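Local coordinates for protein cyclase (Uncultured organism, PDB 5IBZ) that belongs to the putative cyclase family, probably has arylformamidase-like activity, and holds acetylphosphate in a pocket of the crystallised protein, at residues Val162-Phe167 with Leu200-Gly205; Gly244-Asn249 with Glu281-Glu286; Gly120-Ser125 with Leu271-Gly276. One frame throughout, in Å; residues are numbered along the deposited sequence. Where two conformers were deposited one is given.

Contacts 1 and 2 are buried and share one mixed sheet, in which strands 199-203 and 244-247 are neighbours; their centres lie about 9 Å apart, and Asp248 of contact 2 accepts from Thr204 N of contact 1. Contact 1 joins two parallel strands and gathers two arginines round one aspartate. Contact 2 relies on backbone bonds, an alanine lying on an indole face and, at one end, a glutamate reaching the acetylphosphate. Contact 3, about 21 Å from contact 2 between centres, is only partly buried: there an arginine lies over a tyrosine ring between helix 266-275 and strand 120-122, beside a second subunit.

Contact 1 of 3, residues Val162-Phe167 with Leu200-Gly205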
loop_
_atom_site.group_PDB
_atom_site.type_symbol
_atom_site.label_atom_id
_atom_site.label_comp_id
_atom_site.label_asym_id
_atom_site.label_seq_id
_atom_site.Cartn_x
_atom_site.Cartn_y
_atom_site.Cartn_z
ATOM N N VAL B 162 21.638 -28.614 -1.297
ATOM C CA VAL B 162 22.649 -29.000 -2.263
ATOM C C VAL B 162 23.431 -27.738 -2.658
ATOM O O VAL B 162 22.892 -26.794 -3.256
ATOM C CB VAL B 162 22.021 -29.740 -3.478
ATOM C CG1 VAL B 162 21.010 -28.886 -4.238
ATOM C CG2 VAL B 162 23.096 -30.282 -4.385
ATOM N N ASP B 163 24.702 -27.729 -2.283
ATOM C CA ASP B 163 25.551 -26.560 -2.457
ATOM C C ASP B 163 26.253 -26.671 -3.789
ATOM O O ASP B 163 27.366 -27.168 -3.894
ATOM C CB ASP B 163 26.532 -26.439 -1.308
ATOM C CG ASP B 163 27.243 -25.094 -1.280
ATOM O OD1 ASP B 163 27.228 -24.378 -2.304
ATOM O OD2 ASP B 163 27.834 -24.783 -0.213
ATOM N N ILE B 164 25.583 -26.208 -4.825
ATOM C CA ILE B 164 26.132 -26.323 -6.167
ATOM C C ILE B 164 27.354 -25.414 -6.323
ATOM O O ILE B 164 28.316 -25.767 -7.004
ATOM C CB ILE B 164 25.062 -26.003 -7.224
ATOM C CG1 ILE B 164 23.898 -27.008 -7.133
ATOM C CG2 ILE B 164 25.666 -26.046 -8.620
ATOM C CD1 ILE B 164 24.265 -28.427 -7.512
ATOM N N VAL B 165 27.336 -24.256 -5.664
ATOM C CA VAL B 165 28.485 -23.346 -5.686
ATOM C C VAL B 165 29.745 -24.090 -5.213
ATOM O O VAL B 165 30.780 -24.071 -5.894
ATOM C CB VAL B 165 28.214 -22.073 -4.825
ATOM C CG1 VAL B 165 29.470 -21.264 -4.612
ATOM C CG2 VAL B 165 27.136 -21.202 -5.488
ATOM N N ARG B 166 29.676 -24.768 -4.076
ATOM C CA ARG B 166 30.871 -25.451 -3.568
ATOM C C ARG B 166 31.225 -26.675 -4.418
ATOM O O ARG B 166 32.400 -26.992 -4.591
ATOM C CB ARG B 166 30.697 -25.862 -2.097
ATOM C CG ARG B 166 31.040 -24.744 -1.125
ATOM C CD ARG B 166 30.972 -25.192 0.338
ATOM N NE ARG B 166 31.465 -24.133 1.223
ATOM C CZ ARG B 166 30.735 -23.102 1.651
ATOM N NH1 ARG B 166 29.443 -22.991 1.306
ATOM N NH2 ARG B 166 31.291 -22.178 2.439
ATOM N N PHE B 167 30.213 -27.365 -4.934
ATOM C CA PHE B 167 30.461 -28.499 -5.815
ATOM C C PHE B 167 31.276 -28.065 -7.049
ATOM O O PHE B 167 32.150 -28.812 -7.522
ATOM C CB PHE B 167 29.137 -29.142 -6.245
ATOM C CG PHE B 167 29.307 -30.241 -7.265
ATOM C CD1 PHE B 167 29.967 -31.403 -6.928
ATOM C CD2 PHE B 167 28.790 -30.110 -8.545
ATOM C CE1 PHE B 167 30.127 -32.412 -7.855
ATOM C CE2 PHE B 167 28.968 -31.122 -9.483
ATOM C CZ PHE B 167 29.618 -32.266 -9.119
ATOM N N LEU B 200 14.019 -29.526 -1.420
ATOM C CA LEU B 200 15.375 -29.324 -1.900
ATOM C C LEU B 200 15.703 -27.845 -1.944
ATOM O O LEU B 200 14.963 -27.056 -2.505
ATOM C CB LEU B 200 15.527 -29.943 -3.271
ATOM C CG LEU B 200 16.940 -29.889 -3.843
ATOM C CD1 LEU B 200 17.893 -30.820 -3.086
ATOM C CD2 LEU B 200 16.911 -30.264 -5.312
ATOM N N VAL B 201 16.825 -27.485 -1.341
ATOM C CA VAL B 201 17.246 -26.104 -1.250
ATOM C C VAL B 201 18.589 -25.984 -1.974
ATOM O O VAL B 201 19.568 -26.646 -1.589
ATOM C CB VAL B 201 17.361 -25.670 0.238
ATOM C CG1 VAL B 201 17.825 -24.280 0.348
ATOM C CG2 VAL B 201 16.007 -25.853 0.951
ATOM N N ILE B 202 18.622 -25.197 -3.051
ATOM C CA ILE B 202 19.772 -25.136 -3.958
ATOM C C ILE B 202 20.546 -23.842 -3.808
ATOM O O ILE B 202 19.976 -22.743 -4.012
ATOM C CB ILE B 202 19.324 -25.259 -5.430
ATOM C CG1 ILE B 202 18.459 -26.513 -5.602
ATOM C CG2 ILE B 202 20.534 -25.299 -6.374
ATOM C CD1 ILE B 202 17.832 -26.628 -6.978
ATOM N N ARG B 203 21.825 -23.948 -3.452
ATOM C CA ARG B 203 22.696 -22.769 -3.414
ATOM C C ARG B 203 23.389 -22.542 -4.758
ATOM O O ARG B 203 24.242 -23.358 -5.186
ATOM C CB ARG B 203 23.750 -22.883 -2.307
ATOM C CG ARG B 203 24.689 -21.675 -2.293
ATOM C CD ARG B 203 25.443 -21.521 -0.970
ATOM N NE ARG B 203 26.358 -20.378 -1.001
ATOM C CZ ARG B 203 27.676 -20.457 -1.166
ATOM N NH1 ARG B 203 28.284 -21.621 -1.346
ATOM N NH2 ARG B 203 28.385 -19.349 -1.166
ATOM N N THR B 204 22.984 -21.434 -5.390
ATOM C CA THR B 204 23.541 -20.914 -6.641
ATOM C C THR B 204 24.473 -19.722 -6.447
ATOM O O THR B 204 25.224 -19.341 -7.361
ATOM C CB THR B 204 22.454 -20.415 -7.602
ATOM O OG1 THR B 204 21.990 -19.125 -7.174
ATOM C CG2 THR B 204 21.307 -21.384 -7.715
ATOM N N GLY B 205 24.379 -19.113 -5.278
ATOM C CA GLY B 205 25.199 -17.960 -4.924
ATOM C C GLY B 205 24.688 -16.630 -5.454
ATOM O O GLY B 205 25.229 -15.581 -5.106
#
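Arg203 runs out beside Asp163 at the ends of two parallel strands, joined by the backbone bonds Val162 N to Val201 O (2.9 Å) and Arg203 N to Val162 O (3.0 Å). CB and CG of Arg203 pass Asp163 OD1, and CG also meets the methyl Val165 CG2. CG is anti to the backbone N (chi1 178°) and the chain stays extended to NE, with CD 3.6 Å from Asp163 OD1. NE is hydrogen-bonded outside the two segments. At the tip, NH1 meets the syn lone pair of Asp163 OD1 at 3.1 Å, a salt bridge with its two planes 79° apart, while Val165 CB lies over one face of the guanidinium. NH2 pairs with Glu208. Asp163 is also the N-cap of helix 164-167: Arg166 N reaches OD1 from above the carboxylate plane (3.0 Å), and Arg166 NH1 binds OD2 at 2.8 Å. Arg166 NH1 and Arg203 NH1 stand 3.2 Å apart, a repulsion that the shared carboxylate probably offsets. On the other face of the sheet helix 180-190 covers Val162; helix 286-295 touches the charged group through Ala289, and strand 244-247 flanks strand 199-203.

Contact 2 of 3, residues Gly244-Asn249 with Glu281-Glu286; sequences GVAADN and EIWWLE. With UVW (acetylphosphate), chain F.
Ala246 sets its methyl on the face of the Trp283 indole, where the central sheet of this putative cyclase fold gives way to loops: strands 244-247 and 278-281 are parallel neighbours, and residues 246-249 and 281-285 run 87° apart. Ala246 CB stands over the centre of the six-membered ring of Trp283, 3.6 Å from the centroid and 15° off the normal, a CH-pi contact. The ring is held further by NE1, which binds Gln113 O, and by an edge-to-face contact with Trp114. Two backbone bonds join the two segments: Trp283 N to Ala247 O at 3.1 Å and Ile282 N to Asn249 O at 2.8 Å. Asp248 CB presses on Trp283 O at 3.0 Å; that buried oxygen has no hydrogen-bond donor in the model, though Asp248 CA makes a CA-H...O contact with it. The side chains of Asp248 and Leu285 cross obliquely, with Leu285 CD1 4.0 Å from Asp248 CB. The Asp248 carboxylate is gripped by backbone N-H groups, OD1 by Thr204 and OD2 by Gly205, and a water bridges Asp248 OD2 (2.7 Å) to Leu285 N (2.9 Å). Glu281 turns the other way: beyond CB its side chain heads away from residues 244-249, and its extended chain carries the carboxylate into the acetylphosphate pocket, where Arg69, His119 and His268 hydrogen-bond the ligand. Both carboxylate oxygens face the phosphate, Glu281 OE2 lying 2.6 Å from O2P of the acetylphosphate.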
loop_
_atom_site.group_PDB
_atom_site.type_symbol
_atom_site.label_atom_id
_atom_site.label_comp_id
_atom_site.label_asym_id
_atom_site.label_seq_id
_atom_site.Cartn_x
_atom_site.Cartn_y
_atom_site.Cartn_z
ATOM N N GLY B 244 8.956 -29.579 -2.933
ATOM C CA GLY B 244 9.243 -28.222 -3.372
ATOM C C GLY B 244 10.720 -28.066 -3.618
ATOM O O GLY B 244 11.525 -28.819 -3.067
ATOM N N VAL B 245 11.071 -27.081 -4.439
ATOM C CA VAL B 245 12.454 -26.772 -4.760
ATOM C C VAL B 245 12.641 -25.280 -4.596
ATOM O O VAL B 245 11.910 -24.501 -5.211
ATOM C CB VAL B 245 12.811 -27.189 -6.192
ATOM C CG1 VAL B 245 14.238 -26.895 -6.515
ATOM C CG2 VAL B 245 12.540 -28.675 -6.409
ATOM N N ALA B 246 13.590 -24.907 -3.749
ATOM C CA ALA B 246 13.870 -23.505 -3.501
ATOM C C ALA B 246 15.306 -23.199 -3.846
ATOM O O ALA B 246 16.155 -24.080 -3.794
ATOM C CB ALA B 246 13.604 -23.158 -2.082
ATOM N N ALA B 247 15.580 -21.926 -4.131
ATOM C CA ALA B 247 16.940 -21.495 -4.436
ATOM C C ALA B 247 17.204 -20.056 -4.003
ATOM O O ALA B 247 16.277 -19.286 -3.699
ATOM C CB ALA B 247 17.230 -21.641 -5.935
ATOM N N ASP B 248 18.493 -19.733 -3.945
ATOM C CA ASP B 248 18.964 -18.391 -3.647
ATOM C C ASP B 248 19.221 -17.583 -4.931
ATOM O O ASP B 248 20.131 -16.750 -4.998
ATOM C CB ASP B 248 20.234 -18.467 -2.811
ATOM C CG ASP B 248 21.375 -19.090 -3.565
ATOM O OD1 ASP B 248 21.085 -19.674 -4.635
ATOM O OD2 ASP B 248 22.547 -19.001 -3.096
ATOM N N ASN B 249 18.409 -17.824 -5.953
ATOM C CA ASN B 249 18.367 -16.934 -7.114
ATOM C C ASN B 249 16.965 -16.325 -7.172
ATOM O O ASN B 249 16.198 -16.421 -6.193
ATOM C CB ASN B 249 18.763 -17.661 -8.403
ATOM C CG ASN B 249 17.872 -18.835 -8.719
ATOM O OD1 ASN B 249 16.810 -18.996 -8.121
ATOM N ND2 ASN B 249 18.293 -19.657 -9.693
ATOM N N GLU B 281 11.954 -18.987 -4.027
ATOM C CA GLU B 281 12.900 -18.066 -4.646
ATOM C C GLU B 281 13.399 -17.036 -3.660
ATOM O O GLU B 281 12.701 -16.688 -2.700
ATOM C CB GLU B 281 12.263 -17.350 -5.846
ATOM C CG GLU B 281 11.949 -18.317 -6.983
ATOM C CD GLU B 281 11.032 -17.755 -8.050
ATOM O OE1 GLU B 281 10.335 -16.754 -7.808
ATOM O OE2 GLU B 281 11.048 -18.337 -9.152
ATOM N N ILE B 282 14.585 -16.524 -3.941
ATOM C CA ILE B 282 15.262 -15.483 -3.146
ATOM C C ILE B 282 15.483 -15.916 -1.687
ATOM O O ILE B 282 15.429 -15.129 -0.736
ATOM C CB ILE B 282 14.511 -14.107 -3.173
ATOM C CG1 ILE B 282 13.771 -13.897 -4.510
ATOM C CG2 ILE B 282 15.543 -13.013 -2.939
ATOM C CD1 ILE B 282 13.161 -12.508 -4.685
ATOM N N TRP B 283 15.805 -17.186 -1.505
ATOM C CA TRP B 283 16.248 -17.650 -0.198
ATOM C C TRP B 283 17.711 -17.249 0.013
ATOM O O TRP B 283 18.427 -16.946 -0.949
ATOM C CB TRP B 283 16.066 -19.178 -0.074
ATOM C CG TRP B 283 14.627 -19.654 -0.056
ATOM C CD1 TRP B 283 13.567 -19.106 -0.715
ATOM C CD2 TRP B 283 14.110 -20.787 0.655
ATOM N NE1 TRP B 283 12.417 -19.827 -0.463
ATOM C CE2 TRP B 283 12.725 -20.862 0.380
ATOM C CE3 TRP B 283 14.680 -21.735 1.512
ATOM C CZ2 TRP B 283 11.918 -21.859 0.908
ATOM C CZ3 TRP B 283 13.871 -22.727 2.036
ATOM C CH2 TRP B 283 12.513 -22.780 1.738
ATOM N N TRP B 284 18.147 -17.218 1.273
ATOM C CA TRP B 284 19.501 -16.820 1.647
ATOM C C TRP B 284 20.191 -18.004 2.281
ATOM O O TRP B 284 19.798 -18.455 3.362
ATOM C CB TRP B 284 19.492 -15.640 2.627
ATOM C CG TRP B 284 20.886 -15.202 2.970
ATOM C CD1 TRP B 284 21.623 -15.575 4.060
ATOM C CD2 TRP B 284 21.720 -14.330 2.198
ATOM N NE1 TRP B 284 22.869 -14.991 4.010
ATOM C CE2 TRP B 284 22.951 -14.220 2.878
ATOM C CE3 TRP B 284 21.549 -13.634 0.988
ATOM C CZ2 TRP B 284 23.996 -13.422 2.400
ATOM C CZ3 TRP B 284 22.586 -12.849 0.519
ATOM C CH2 TRP B 284 23.796 -12.758 1.221
ATOM N N LEU B 285 21.215 -18.526 1.604
ATOM C CA LEU B 285 21.781 -19.812 1.977
ATOM C C LEU B 285 23.243 -19.773 2.399
ATOM O O LEU B 285 23.825 -20.813 2.696
ATOM C CB LEU B 285 21.616 -20.776 0.793
ATOM C CG LEU B 285 20.158 -20.992 0.364
ATOM C CD1 LEU B 285 20.073 -21.935 -0.821
ATOM C CD2 LEU B 285 19.304 -21.501 1.513
ATOM N N GLU B 286 23.846 -18.585 2.405
ATOM C CA GLU B 286 25.282 -18.479 2.643
ATOM C C GLU B 286 25.711 -19.034 4.000
ATOM O O GLU B 286 26.723 -19.746 4.098
ATOM C CB GLU B 286 25.742 -17.021 2.528
ATOM C CG GLU B 286 27.285 -16.932 2.488
ATOM C CD GLU B 286 27.833 -15.533 2.265
ATOM O OE1 GLU B 286 27.168 -14.712 1.618
ATOM O OE2 GLU B 286 28.961 -15.262 2.730
HETATM C C1 UVW F . 9.618 -14.251 -13.028
HETATM O O1 UVW F . 8.900 -13.407 -12.612
HETATM C C1M UVW F . 10.346 -14.051 -14.355
HETATM O O2 UVW F . 9.821 -15.441 -12.323
HETATM P P UVW F . 8.987 -15.841 -10.963
HETATM O O1P UVW F . 7.506 -15.609 -11.145
HETATM O O2P UVW F . 9.275 -17.305 -10.722
HETATM O O3P UVW F . 9.452 -15.042 -9.773
HETATM O O HOH W 1 22.750 -17.812 -0.692
#

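Contact 3 of 3, residues Gly120-Ser125 with Leu271-Gly276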
loop_
_atom_site.group_PDB
_atom_site.type_symbol
_atom_site.label_atom_id
_atom_site.label_comp_id
_atom_site.label_asym_id
_atom_site.label_seq_id
_atom_site.Cartn_x
_atom_site.Cartn_y
_atom_site.Cartn_z
ATOM N N GLY B 120 1.722 -20.063 -11.731
ATOM C CA GLY B 120 2.229 -20.240 -13.083
ATOM C C GLY B 120 1.727 -21.499 -13.748
ATOM O O GLY B 120 1.494 -22.509 -13.090
ATOM N N TRP B 121 1.588 -21.433 -15.063
ATOM C CA TRP B 121 1.081 -22.546 -15.847
ATOM C C TRP B 121 1.343 -22.242 -17.310
ATOM O O TRP B 121 2.035 -21.288 -17.627
ATOM C CB TRP B 121 -0.414 -22.767 -15.583
ATOM C CG TRP B 121 -1.324 -21.651 -16.042
ATOM C CD1 TRP B 121 -2.071 -21.610 -17.200
ATOM C CD2 TRP B 121 -1.609 -20.428 -15.347
ATOM N NE1 TRP B 121 -2.778 -20.444 -17.263
ATOM C CE2 TRP B 121 -2.526 -19.699 -16.139
ATOM C CE3 TRP B 121 -1.189 -19.883 -14.132
ATOM C CZ2 TRP B 121 -3.000 -18.437 -15.767
ATOM C CZ3 TRP B 121 -1.675 -18.644 -13.752
ATOM C CH2 TRP B 121 -2.562 -17.932 -14.566
ATOM N N TYR B 122 0.824 -23.069 -18.204
ATOM C CA TYR B 122 0.845 -22.756 -19.621
ATOM C C TYR B 122 -0.478 -23.230 -20.182
ATOM O O TYR B 122 -1.172 -24.038 -19.575
ATOM C CB TYR B 122 2.044 -23.398 -20.345
ATOM C CG TYR B 122 2.177 -24.890 -20.200
ATOM C CD1 TYR B 122 1.467 -25.752 -21.033
ATOM C CD2 TYR B 122 3.018 -25.448 -19.244
ATOM C CE1 TYR B 122 1.578 -27.122 -20.904
ATOM C CE2 TYR B 122 3.129 -26.817 -19.105
ATOM C CZ TYR B 122 2.412 -27.647 -19.952
ATOM O OH TYR B 122 2.518 -29.009 -19.847
ATOM N N GLY B 123 -0.855 -22.701 -21.338
ATOM C CA GLY B 123 -2.179 -23.005 -21.857
ATOM C C GLY B 123 -3.296 -22.533 -20.938
ATOM O O GLY B 123 -3.125 -21.576 -20.196
ATOM N N GLU B 124 -4.458 -23.179 -21.010
ATOM C CA GLU B 124 -5.632 -22.681 -20.306
ATOM C C GLU B 124 -5.905 -23.399 -18.994
ATOM O O GLU B 124 -6.896 -23.107 -18.327
ATOM C CB GLU B 124 -6.856 -22.766 -21.210
ATOM C CG GLU B 124 -6.739 -21.826 -22.409
ATOM C CD GLU B 124 -7.943 -21.874 -23.330
ATOM O OE1 GLU B 124 -8.872 -22.667 -23.068
ATOM O OE2 GLU B 124 -7.955 -21.113 -24.323
ATOM N N SER B 125 -5.024 -24.321 -18.624
ATOM C CA SER B 125 -5.216 -25.116 -17.418
ATOM C C SER B 125 -3.999 -25.083 -16.518
ATOM O O SER B 125 -2.865 -25.066 -16.985
ATOM C CB SER B 125 -5.522 -26.580 -17.758
ATOM O OG SER B 125 -6.695 -26.710 -18.546
ATOM N N LEU B 271 7.134 -27.649 -13.494
ATOM C CA LEU B 271 7.033 -27.875 -12.058
ATOM C C LEU B 271 5.660 -27.510 -11.511
ATOM O O LEU B 271 5.015 -28.310 -10.835
ATOM C CB LEU B 271 8.096 -27.096 -11.299
ATOM C CG LEU B 271 9.530 -27.584 -11.502
ATOM C CD1 LEU B 271 10.466 -26.783 -10.590
ATOM C CD2 LEU B 271 9.715 -29.068 -11.286
ATOM N N LEU B 272 5.196 -26.298 -11.797
ATOM C CA LEU B 272 3.942 -25.843 -11.191
ATOM C C LEU B 272 2.713 -26.542 -11.751
ATOM O O LEU B 272 1.918 -27.093 -10.994
ATOM C CB LEU B 272 3.800 -24.336 -11.374
ATOM C CG LEU B 272 4.877 -23.534 -10.616
ATOM C CD1 LEU B 272 4.811 -22.084 -11.032
ATOM C CD2 LEU B 272 4.789 -23.652 -9.107
ATOM N N ARG B 273 2.568 -26.532 -13.070
ATOM C CA ARG B 273 1.406 -27.147 -13.705
ATOM C C ARG B 273 1.468 -28.665 -13.798
ATOM O O ARG B 273 0.506 -29.339 -13.436
ATOM C CB ARG B 273 1.203 -26.577 -15.107
ATOM C CG ARG B 273 0.078 -27.241 -15.865
ATOM C CD ARG B 273 0.100 -26.812 -17.285
ATOM N NE ARG B 273 -1.069 -27.225 -18.032
ATOM C CZ ARG B 273 -1.171 -28.326 -18.762
ATOM N NH1 ARG B 273 -0.175 -29.205 -18.809
ATOM N NH2 ARG B 273 -2.292 -28.566 -19.441
ATOM N N ASP B 274 2.557 -29.212 -14.322
ATOM C CA ASP B 274 2.558 -30.633 -14.617
ATOM C C ASP B 274 2.783 -31.472 -13.346
ATOM O O ASP B 274 2.080 -32.467 -13.136
ATOM C CB ASP B 274 3.614 -30.948 -15.683
ATOM C CG ASP B 274 3.317 -30.285 -17.021
ATOM O OD1 ASP B 274 2.132 -30.106 -17.339
ATOM O OD2 ASP B 274 4.268 -29.944 -17.754
ATOM N N LEU B 275 3.764 -31.106 -12.520
ATOM C CA LEU B 275 4.086 -31.893 -11.316
ATOM C C LEU B 275 3.400 -31.434 -10.027
ATOM O O LEU B 275 3.306 -32.206 -9.057
ATOM C CB LEU B 275 5.600 -31.886 -11.077
ATOM C CG LEU B 275 6.496 -32.403 -12.201
ATOM C CD1 LEU B 275 7.939 -32.506 -11.696
ATOM C CD2 LEU B 275 6.016 -33.726 -12.742
ATOM N N GLY B 276 2.942 -30.187 -9.991
ATOM C CA GLY B 276 2.403 -29.633 -8.766
ATOM C C GLY B 276 3.478 -29.484 -7.690
ATOM O O GLY B 276 3.207 -29.598 -6.492
HETATM O O HOH W 2 -3.147 -25.987 -20.296
#
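The Tyr122 ring carries the Arg273 side chain on one face and meets Asp274 OD2 at its edge. Arg273 CD sits over the ring centre, 3.6 Å from the centroid, and CZ makes an off-centre cation-pi contact; the guanidinium is tilted 36° to the ring, with Tyr122 CE1 over one of its faces. At the guanidinium edge, Arg273 NE donates to Ser125 O at 3.0 Å, approaching from above the carbonyl plane, and NH1 forms a salt bridge with Asp274 OD1 at 2.9 Å. The Tyr122 OH lies 2.8 Å from Asp274 OD1, with OD2 about as close, and makes a weak bond to the carboxylate whose acceptor oxygen is not settled, while Asn270 donates to OD2. In Arg273, CG is anti to the backbone N (chi1 176°), and the extended chain beyond it lays CD over the ring. A water accepts from Ser125 N, gives to Tyr122 O and weakly takes up Arg273 NH2. An alanine in place of Arg273 would probably uncover this face of the tyrosine and cost Ser125 O its bond from NE and Asp274 its salt-bridge mate. Deeper in, Leu272 CB rests 3.4 Å from Gly120 O, and Leu272 CD1 packs against the Gly120 backbone. The axis of strand 120-122 crosses that of residues 271-275 at -62°, while the strand pairs antiparallel with one of the second subunit: a helix-on-strand packing at a sheet continued between subunits, close to pocket residues His119 and His268.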